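Local coordinates for GTP-binding protein (Pyrococcus horikoshii, PDB 1WXQ) that is of unknown cellular role but probably binds GTP and may hydrolyse nucleoside triphosphates, as an Obg-type GTPase that also carries a TGS domain, at residues P59-Y64 against L339-L344; I45-C50 against N66-I71. All blocks are in the same frame, centred on the assembly; numbering follows the deposited sequence.

Contact 1: residues P59-Y64 against L339-L344; sequences PQNYEY and LPHVFL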
ATOM      1  N   PRO A  59     -18.320  -3.763 -15.581  1.00 48.66           N
ATOM      2  CA  PRO A  59     -16.921  -3.842 -15.154  1.00 46.60           C
ATOM      3  C   PRO A  59     -16.068  -4.880 -15.866  1.00 44.36           C
ATOM      4  O   PRO A  59     -16.544  -5.959 -16.209  1.00 44.34           O
ATOM      5  CB  PRO A  59     -17.043  -4.127 -13.661  1.00 46.22           C
ATOM      6  CG  PRO A  59     -18.256  -4.988 -13.608  1.00 48.11           C
ATOM      7  CD  PRO A  59     -19.210  -4.228 -14.504  1.00 48.41           C
ATOM      8  N   GLN A  60     -14.797  -4.543 -16.068  1.00 42.40           N
ATOM      9  CA  GLN A  60     -13.863  -5.437 -16.734  1.00 41.78           C
ATOM     10  C   GLN A  60     -12.593  -5.647 -15.913  1.00 41.67           C
ATOM     11  O   GLN A  60     -12.170  -6.789 -15.704  1.00 41.32           O
ATOM     12  CB  GLN A  60     -13.516  -4.896 -18.123  1.00 40.59           C
ATOM     13  CG  GLN A  60     -14.741  -4.533 -18.953  1.00 41.26           C
ATOM     14  CD  GLN A  60     -14.454  -4.491 -20.447  1.00 44.62           C
ATOM     15  OE1 GLN A  60     -15.338  -4.164 -21.250  1.00 43.61           O
ATOM     16  NE2 GLN A  60     -13.222  -4.828 -20.829  1.00 43.44           N
ATOM     17  N   ASN A  61     -11.983  -4.562 -15.439  1.00 40.75           N
ATOM     18  CA  ASN A  61     -10.774  -4.809 -14.664  1.00 41.85           C
ATOM     19  C   ASN A  61     -11.091  -4.960 -13.175  1.00 42.96           C
ATOM     20  O   ASN A  61     -10.266  -5.368 -12.368  1.00 43.77           O
ATOM     21  CB  ASN A  61      -9.791  -3.668 -14.937  1.00 41.22           C
ATOM     22  CG  ASN A  61     -10.473  -2.343 -14.715  1.00 41.07           C
ATOM     23  OD1 ASN A  61     -11.605  -2.269 -14.242  1.00 45.45           O
ATOM     24  ND2 ASN A  61      -9.760  -1.265 -15.085  1.00 34.01           N
ATOM     25  N   TYR A  62     -12.331  -4.579 -12.814  1.00 43.47           N
ATOM     26  CA  TYR A  62     -12.734  -4.678 -11.416  1.00 43.98           C
ATOM     27  C   TYR A  62     -14.042  -5.446 -11.216  1.00 43.96           C
ATOM     28  O   TYR A  62     -14.355  -6.399 -11.915  1.00 43.80           O
ATOM     29  CB  TYR A  62     -12.880  -3.246 -10.903  1.00 43.23           C
ATOM     30  CG  TYR A  62     -14.037  -2.587 -11.567  1.00 44.23           C
ATOM     31  CD1 TYR A  62     -13.986  -2.305 -12.930  1.00 48.41           C
ATOM     32  CD2 TYR A  62     -15.155  -2.206 -10.825  1.00 45.52           C
ATOM     33  CE1 TYR A  62     -15.044  -1.654 -13.547  1.00 49.13           C
ATOM     34  CE2 TYR A  62     -16.208  -1.544 -11.439  1.00 47.94           C
ATOM     35  CZ  TYR A  62     -16.152  -1.264 -12.792  1.00 50.16           C
ATOM     36  OH  TYR A  62     -17.203  -0.619 -13.413  1.00 49.91           O
ATOM     37  N   GLU A  63     -14.799  -5.018 -10.189  1.00 44.25           N
ATOM     38  CA  GLU A  63     -16.060  -5.691  -9.893  1.00 45.08           C
ATOM     39  C   GLU A  63     -17.003  -4.790  -9.090  1.00 45.71           C
ATOM     40  O   GLU A  63     -16.613  -4.145  -8.125  1.00 46.88           O
ATOM     41  CB  GLU A  63     -15.748  -6.961  -9.097  1.00 45.16           C
ATOM     42  CG  GLU A  63     -16.983  -7.540  -8.405  1.00 44.39           C
ATOM     43  CD  GLU A  63     -16.563  -8.666  -7.487  1.00 45.38           C
ATOM     44  OE1 GLU A  63     -15.511  -9.246  -7.714  1.00 41.56           O
ATOM     45  OE2 GLU A  63     -17.302  -8.961  -6.549  1.00 52.29           O
ATOM     46  N   TYR A  64     -18.255  -4.838  -9.543  1.00 45.88           N
ATOM     47  CA  TYR A  64     -19.326  -4.086  -8.892  1.00 45.84           C
ATOM     48  C   TYR A  64     -19.883  -4.927  -7.757  1.00 47.48           C
ATOM     49  O   TYR A  64     -19.826  -6.157  -7.807  1.00 48.33           O
ATOM     50  CB  TYR A  64     -20.460  -3.769  -9.871  1.00 46.51           C
ATOM     51  CG  TYR A  64     -21.394  -2.683  -9.376  1.00 42.13           C
ATOM     52  CD1 TYR A  64     -22.751  -2.699  -9.695  1.00 36.17           C
ATOM     53  CD2 TYR A  64     -20.913  -1.621  -8.608  1.00 37.64           C
ATOM     54  CE1 TYR A  64     -23.605  -1.683  -9.258  1.00 34.81           C
ATOM     55  CE2 TYR A  64     -21.755  -0.603  -8.170  1.00 37.11           C
ATOM     56  CZ  TYR A  64     -23.099  -0.640  -8.495  1.00 35.43           C
ATOM     57  OH  TYR A  64     -23.937   0.359  -8.055  1.00 34.49           O
ATOM     58  N   LEU A 339     -18.569   2.575 -17.908  1.00 40.84           N
ATOM     59  CA  LEU A 339     -17.577   2.577 -16.824  1.00 38.47           C
ATOM     60  C   LEU A 339     -16.799   1.268 -16.752  1.00 37.43           C
ATOM     61  O   LEU A 339     -16.671   0.680 -15.683  1.00 36.59           O
ATOM     62  CB  LEU A 339     -18.244   2.844 -15.475  1.00 37.18           C
ATOM     63  CG  LEU A 339     -18.822   4.245 -15.260  1.00 38.50           C
ATOM     64  CD1 LEU A 339     -19.518   4.312 -13.912  1.00 37.28           C
ATOM     65  CD2 LEU A 339     -17.716   5.276 -15.332  1.00 35.53           C
ATOM     66  N   PRO A 340     -16.249   0.810 -17.896  1.00 36.63           N
ATOM     67  CA  PRO A 340     -15.471  -0.429 -18.040  1.00 36.05           C
ATOM     68  C   PRO A 340     -14.249  -0.616 -17.138  1.00 34.78           C
ATOM     69  O   PRO A 340     -14.077  -1.686 -16.549  1.00 35.32           O
ATOM     70  CB  PRO A 340     -15.081  -0.426 -19.520  1.00 35.09           C
ATOM     71  CG  PRO A 340     -16.209   0.323 -20.156  1.00 37.15           C
ATOM     72  CD  PRO A 340     -16.377   1.478 -19.203  1.00 34.62           C
ATOM     73  N   HIS A 341     -13.396   0.399 -17.040  1.00 32.40           N
ATOM     74  CA  HIS A 341     -12.200   0.258 -16.210  1.00 29.78           C
ATOM     75  C   HIS A 341     -12.003   1.310 -15.133  1.00 25.56           C
ATOM     76  O   HIS A 341     -12.528   2.421 -15.212  1.00 22.21           O
ATOM     77  CB  HIS A 341     -10.945   0.222 -17.079  1.00 28.87           C
ATOM     78  CG  HIS A 341     -11.017  -0.761 -18.197  1.00 32.72           C
ATOM     79  ND1 HIS A 341     -11.684  -0.498 -19.373  1.00 32.88           N
ATOM     80  CD2 HIS A 341     -10.513  -2.012 -18.317  1.00 36.67           C
ATOM     81  CE1 HIS A 341     -11.585  -1.546 -20.173  1.00 32.55           C
ATOM     82  NE2 HIS A 341     -10.880  -2.477 -19.557  1.00 35.05           N
ATOM     83  N   VAL A 342     -11.222   0.929 -14.128  1.00 25.02           N
ATOM     84  CA  VAL A 342     -10.901   1.802 -13.013  1.00 24.84           C
ATOM     85  C   VAL A 342      -9.406   1.745 -12.779  1.00 24.95           C
ATOM     86  O   VAL A 342      -8.806   0.670 -12.811  1.00 26.56           O
ATOM     87  CB  VAL A 342     -11.591   1.347 -11.707  1.00 23.62           C
ATOM     88  CG1 VAL A 342     -11.217  -0.099 -11.400  1.00 22.32           C
ATOM     89  CG2 VAL A 342     -11.169   2.246 -10.559  1.00 21.64           C
ATOM     90  N   PHE A 343      -8.805   2.897 -12.528  1.00 26.03           N
ATOM     91  CA  PHE A 343      -7.376   2.929 -12.264  1.00 27.03           C
ATOM     92  C   PHE A 343      -7.033   3.631 -10.955  1.00 28.26           C
ATOM     93  O   PHE A 343      -7.634   4.645 -10.584  1.00 29.66           O
ATOM     94  CB  PHE A 343      -6.640   3.582 -13.438  1.00 26.71           C
ATOM     95  CG  PHE A 343      -6.645   2.741 -14.688  1.00 23.13           C
ATOM     96  CD1 PHE A 343      -5.814   1.633 -14.800  1.00 24.12           C
ATOM     97  CD2 PHE A 343      -7.520   3.027 -15.733  1.00 23.15           C
ATOM     98  CE1 PHE A 343      -5.854   0.815 -15.939  1.00 25.62           C
ATOM     99  CE2 PHE A 343      -7.570   2.214 -16.876  1.00 24.90           C
ATOM    100  CZ  PHE A 343      -6.737   1.109 -16.976  1.00 24.28           C
ATOM    101  N   LEU A 344      -6.087   3.045 -10.236  1.00 26.76           N
ATOM    102  CA  LEU A 344      -5.608   3.607  -8.991  1.00 26.86           C
ATOM    103  C   LEU A 344      -4.541   4.622  -9.418  1.00 29.51           C
ATOM    104  O   LEU A 344      -3.469   4.247  -9.898  1.00 30.04           O
ATOM    105  CB  LEU A 344      -4.983   2.500  -8.131  1.00 26.92           C
ATOM    106  CG  LEU A 344      -5.816   1.460  -7.355  1.00 26.62           C
ATOM    107  CD1 LEU A 344      -4.974   0.627  -6.383  1.00 25.25           C
ATOM    108  CD2 LEU A 344      -6.918   2.206  -6.613  1.00 26.54           C
TER
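Tyr62 and Gln60 each give a hydrogen to a carbonyl of 339-344, and these are the two clear hydrogen bonds of the contact. The phenol OH of Tyr62 donates to Leu339 O at 2.7 Å, approaching almost straight on, with a C=O...O angle of 162°. The backbone N of Gln60 donates to Pro340 O at 3.0 Å, lying in the plane of that carbonyl, though its N-H is bent from the line. The same Pro340 O also sits at the edge of the Tyr62 ring, 3.2 Å from CE1, so two successive carbonyls line one rim of the ring while Pro59 CB lies over one face, toward the rim.

Apolar contact is provided mainly by Val342, whose CG1 lies 3.6 Å from Tyr62 CB. Val342 CG1 stands between its own backbone N and carbonyl carbon (chi1 56°), on the side of the tyrosine. Beyond the ring, Gln60 runs alongside Pro340, both side chains pointing the same way, and its NE2 comes to 3.6 Å from His341 NE2.

Among the remaining polar groups, Asn61 reaches between His341 and Val342, its amide plane nearly perpendicular to the imidazole. Its OD1 is 3.2 Å from Val342 N, while the placing of ND2 is doubtful because it clashes with His341. Behind 339-344, Leu339 and Val342 rest on Tyr323.

The G-domain loop thus meets the TGS region through side-chain packing by Val342 and Pro340 together with two hydrogen bonds. Both bonds end on main-chain carbonyls of 339-344, so the polar part of the contact probably depends less on the side chains there than on the course of the backbone.

Contact 2: residues I45-C50 against N66-I71; sequences ITDHPC and NGLALI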
ATOM      1  N   ILE A  45     -11.956  -1.876  -1.454  1.00 35.87           N
ATOM      2  CA  ILE A  45     -13.370  -1.522  -1.471  1.00 34.73           C
ATOM      3  C   ILE A  45     -13.617  -0.099  -0.961  1.00 35.55           C
ATOM      4  O   ILE A  45     -13.300   0.251   0.168  1.00 36.80           O
ATOM      5  CB  ILE A  45     -14.110  -2.531  -0.593  1.00 32.19           C
ATOM      6  CG1 ILE A  45     -13.717  -3.955  -0.998  1.00 28.46           C
ATOM      7  CG2 ILE A  45     -15.629  -2.385  -0.792  1.00 31.71           C
ATOM      8  CD1 ILE A  45     -14.277  -5.011  -0.043  1.00 25.38           C
ATOM      9  N   THR A  46     -14.254   0.653  -1.842  1.00 37.36           N
ATOM     10  CA  THR A  46     -14.684   2.009  -1.541  1.00 39.09           C
ATOM     11  C   THR A  46     -15.950   2.253  -2.365  1.00 39.78           C
ATOM     12  O   THR A  46     -16.374   1.380  -3.115  1.00 38.82           O
ATOM     13  CB  THR A  46     -13.577   3.024  -1.897  1.00 39.59           C
ATOM     14  OG1 THR A  46     -13.962   4.339  -1.469  1.00 44.99           O
ATOM     15  CG2 THR A  46     -13.313   3.016  -3.398  1.00 40.15           C
ATOM     16  N   ASP A  47     -16.568   3.414  -2.220  1.00 41.40           N
ATOM     17  CA  ASP A  47     -17.791   3.686  -2.958  1.00 43.59           C
ATOM     18  C   ASP A  47     -17.606   3.717  -4.469  1.00 44.22           C
ATOM     19  O   ASP A  47     -16.858   4.538  -4.987  1.00 44.63           O
ATOM     20  CB  ASP A  47     -18.413   5.017  -2.514  1.00 44.27           C
ATOM     21  CG  ASP A  47     -19.087   4.929  -1.156  1.00 45.16           C
ATOM     22  OD1 ASP A  47     -19.677   3.867  -0.849  1.00 44.11           O
ATOM     23  OD2 ASP A  47     -19.036   5.934  -0.406  1.00 45.20           O
ATOM     24  N   HIS A  48     -18.289   2.818  -5.172  1.00 45.68           N
ATOM     25  CA  HIS A  48     -18.218   2.794  -6.630  1.00 47.55           C
ATOM     26  C   HIS A  48     -18.996   4.015  -7.114  1.00 48.34           C
ATOM     27  O   HIS A  48     -20.083   4.303  -6.617  1.00 48.33           O
ATOM     28  CB  HIS A  48     -18.858   1.523  -7.199  1.00 47.62           C
ATOM     29  CG  HIS A  48     -18.852   1.468  -8.696  1.00 49.95           C
ATOM     30  ND1 HIS A  48     -19.450   2.433  -9.480  1.00 51.26           N
ATOM     31  CD2 HIS A  48     -18.287   0.584  -9.554  1.00 50.09           C
ATOM     32  CE1 HIS A  48     -19.252   2.147 -10.754  1.00 48.66           C
ATOM     33  NE2 HIS A  48     -18.549   1.031 -10.828  1.00 48.61           N
ATOM     34  N   PRO A  49     -18.451   4.746  -8.094  1.00 49.58           N
ATOM     35  CA  PRO A  49     -19.063   5.955  -8.647  1.00 51.23           C
ATOM     36  C   PRO A  49     -20.589   5.850  -8.785  1.00 53.20           C
ATOM     37  O   PRO A  49     -21.306   6.842  -8.832  1.00 50.95           O
ATOM     38  CB  PRO A  49     -18.427   6.237 -10.009  1.00 51.24           C
ATOM     39  CG  PRO A  49     -17.479   5.091 -10.343  1.00 51.22           C
ATOM     40  CD  PRO A  49     -17.307   4.384  -8.917  1.00 48.90           C
ATOM     41  N   CYS A  50     -21.082   4.602  -8.901  1.00 55.71           N
ATOM     42  CA  CYS A  50     -22.510   4.434  -9.138  1.00 59.01           C
ATOM     43  C   CYS A  50     -23.328   4.566  -7.866  1.00 60.96           C
ATOM     44  O   CYS A  50     -23.992   3.637  -7.417  1.00 60.77           O
ATOM     45  CB  CYS A  50     -22.740   3.073  -9.801  1.00 58.95           C
ATOM     46  SG  CYS A  50     -22.287   3.087 -11.546  1.00 61.03           S
ATOM     47  N   ASN A  66     -22.993  -4.071  -4.589  1.00 48.52           N
ATOM     48  CA  ASN A  66     -23.802  -3.219  -3.725  1.00 48.35           C
ATOM     49  C   ASN A  66     -23.358  -1.764  -3.628  1.00 48.50           C
ATOM     50  O   ASN A  66     -23.149  -1.235  -2.532  1.00 48.69           O
ATOM     51  CB  ASN A  66     -23.866  -3.828  -2.320  1.00 49.73           C
ATOM     52  CG  ASN A  66     -25.088  -4.701  -2.118  1.00 52.94           C
ATOM     53  OD1 ASN A  66     -25.919  -4.850  -3.020  1.00 60.02           O
ATOM     54  ND2 ASN A  66     -25.201  -5.296  -0.928  1.00 51.28           N
ATOM     55  N   GLY A  67     -23.222  -1.112  -4.774  1.00 47.98           N
ATOM     56  CA  GLY A  67     -22.819   0.284  -4.768  1.00 45.21           C
ATOM     57  C   GLY A  67     -21.395   0.510  -4.306  1.00 43.58           C
ATOM     58  O   GLY A  67     -21.021   1.631  -3.958  1.00 43.52           O
ATOM     59  N   LEU A  68     -20.596  -0.551  -4.299  1.00 42.04           N
ATOM     60  CA  LEU A  68     -19.207  -0.448  -3.881  1.00 41.25           C
ATOM     61  C   LEU A  68     -18.268  -0.979  -4.953  1.00 40.63           C
ATOM     62  O   LEU A  68     -18.576  -1.962  -5.636  1.00 40.70           O
ATOM     63  CB  LEU A  68     -18.973  -1.222  -2.576  1.00 42.35           C
ATOM     64  CG  LEU A  68     -19.523  -0.640  -1.267  1.00 41.23           C
ATOM     65  CD1 LEU A  68     -19.278  -1.627  -0.136  1.00 38.84           C
ATOM     66  CD2 LEU A  68     -18.858   0.702  -0.963  1.00 39.45           C
ATOM     67  N   ALA A  69     -17.120  -0.324  -5.092  1.00 39.03           N
ATOM     68  CA  ALA A  69     -16.122  -0.730  -6.069  1.00 37.62           C
ATOM     69  C   ALA A  69     -15.062  -1.631  -5.431  1.00 36.86           C
ATOM     70  O   ALA A  69     -14.423  -1.257  -4.442  1.00 36.14           O
ATOM     71  CB  ALA A  69     -15.461   0.501  -6.670  1.00 37.86           C
ATOM     72  N   LEU A  70     -14.894  -2.828  -5.983  1.00 36.27           N
ATOM     73  CA  LEU A  70     -13.878  -3.744  -5.484  1.00 35.77           C
ATOM     74  C   LEU A  70     -12.756  -3.833  -6.530  1.00 35.84           C
ATOM     75  O   LEU A  70     -12.808  -4.636  -7.459  1.00 36.84           O
ATOM     76  CB  LEU A  70     -14.483  -5.124  -5.205  1.00 35.56           C
ATOM     77  CG  LEU A  70     -15.279  -5.266  -3.903  1.00 35.97           C
ATOM     78  CD1 LEU A  70     -16.583  -4.481  -3.979  1.00 39.26           C
ATOM     79  CD2 LEU A  70     -15.566  -6.734  -3.652  1.00 36.29           C
ATOM     80  N   ILE A  71     -11.752  -2.977  -6.364  1.00 35.58           N
ATOM     81  CA  ILE A  71     -10.609  -2.888  -7.262  1.00 33.38           C
ATOM     82  C   ILE A  71      -9.515  -3.847  -6.805  1.00 31.69           C
ATOM     83  O   ILE A  71      -9.054  -3.761  -5.677  1.00 29.83           O
ATOM     84  CB  ILE A  71     -10.054  -1.453  -7.235  1.00 33.47           C
ATOM     85  CG1 ILE A  71     -11.218  -0.461  -7.131  1.00 32.55           C
ATOM     86  CG2 ILE A  71      -9.221  -1.185  -8.476  1.00 37.40           C
ATOM     87  CD1 ILE A  71     -10.803   0.971  -6.842  1.00 31.08           C
TER
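Ile45 and Leu70 lie side by side and point the same way on one face of an antiparallel strand pair. In Ile45, CG1 is anti to the carbonyl carbon (chi1 -50°), which brings it to 3.5 Å from Leu70 CG. Its other branch, CG2, meets Leu68 CD1 at 3.8 Å, the two side chains crossing at about a right angle. An alanine here lacks CG1, CG2 and CD1, and would probably open a gap beside Leu70 CG and leave Leu68 CD1 less well packed. The second methyl of Leu68, CD2, reaches a polar neighbour, 3.3 Å from Asp47 OD1, and these two side chains cross obliquely.

On the other face are Thr46 and Ala69, a hydrogen-bonded pair. Ala69 N donates to Thr46 O at 2.7 Å, and Thr46 N returns a bond of 3.2 Å to Ala69 O. That same oxygen also receives the CA-H of Ile45.

His48 continues the contact past the strand end. A chi1 of 178° sets its CG anti to the backbone N; CD2 of the ring then lies 4.0 Å from Ala69 CB, while His48 CB packs against the main chain of Leu68 and Ala69. Its backbone N donates to Gly67 O at 3.2 Å, from well above the plane of that carbonyl. Tyr64 meets the His48 ring edge-to-face, and Tyr323 packs against both His48 and Ala69.

Three successive bridges, Ile45 with Leu70, Thr46 with Ala69 and Asp47 with Leu68, set the register, and the strands run antiparallel, their short axes 146° apart. Such neighbours, with 68-77 also running parallel to 2-7, are consistent with the second and third strands of a Ras-like P-loop GTPase fold.

In the fold
Both contacts are partly buried, their centres about 18 to 19 Å from the centre of the chain and about 10 Å from each other. Contact 2 is the more buried, with five of nine touching residues enclosed and none exposed; contact 1 has three buried and Gln60 exposed. Contact 2 joins two strands of one sheet by paired backbone bonds and aliphatic packing, whereas contact 1 docks the loop 59-64 on the TGS region by a phenol and one backbone N-H, with side-chain packing around them. They are neighbours: Glu63 O probably accepts from Leu70 N at 3.0 Å, and Val342 touches Ile71. Strand 319-325 lies against both contacts through Tyr323.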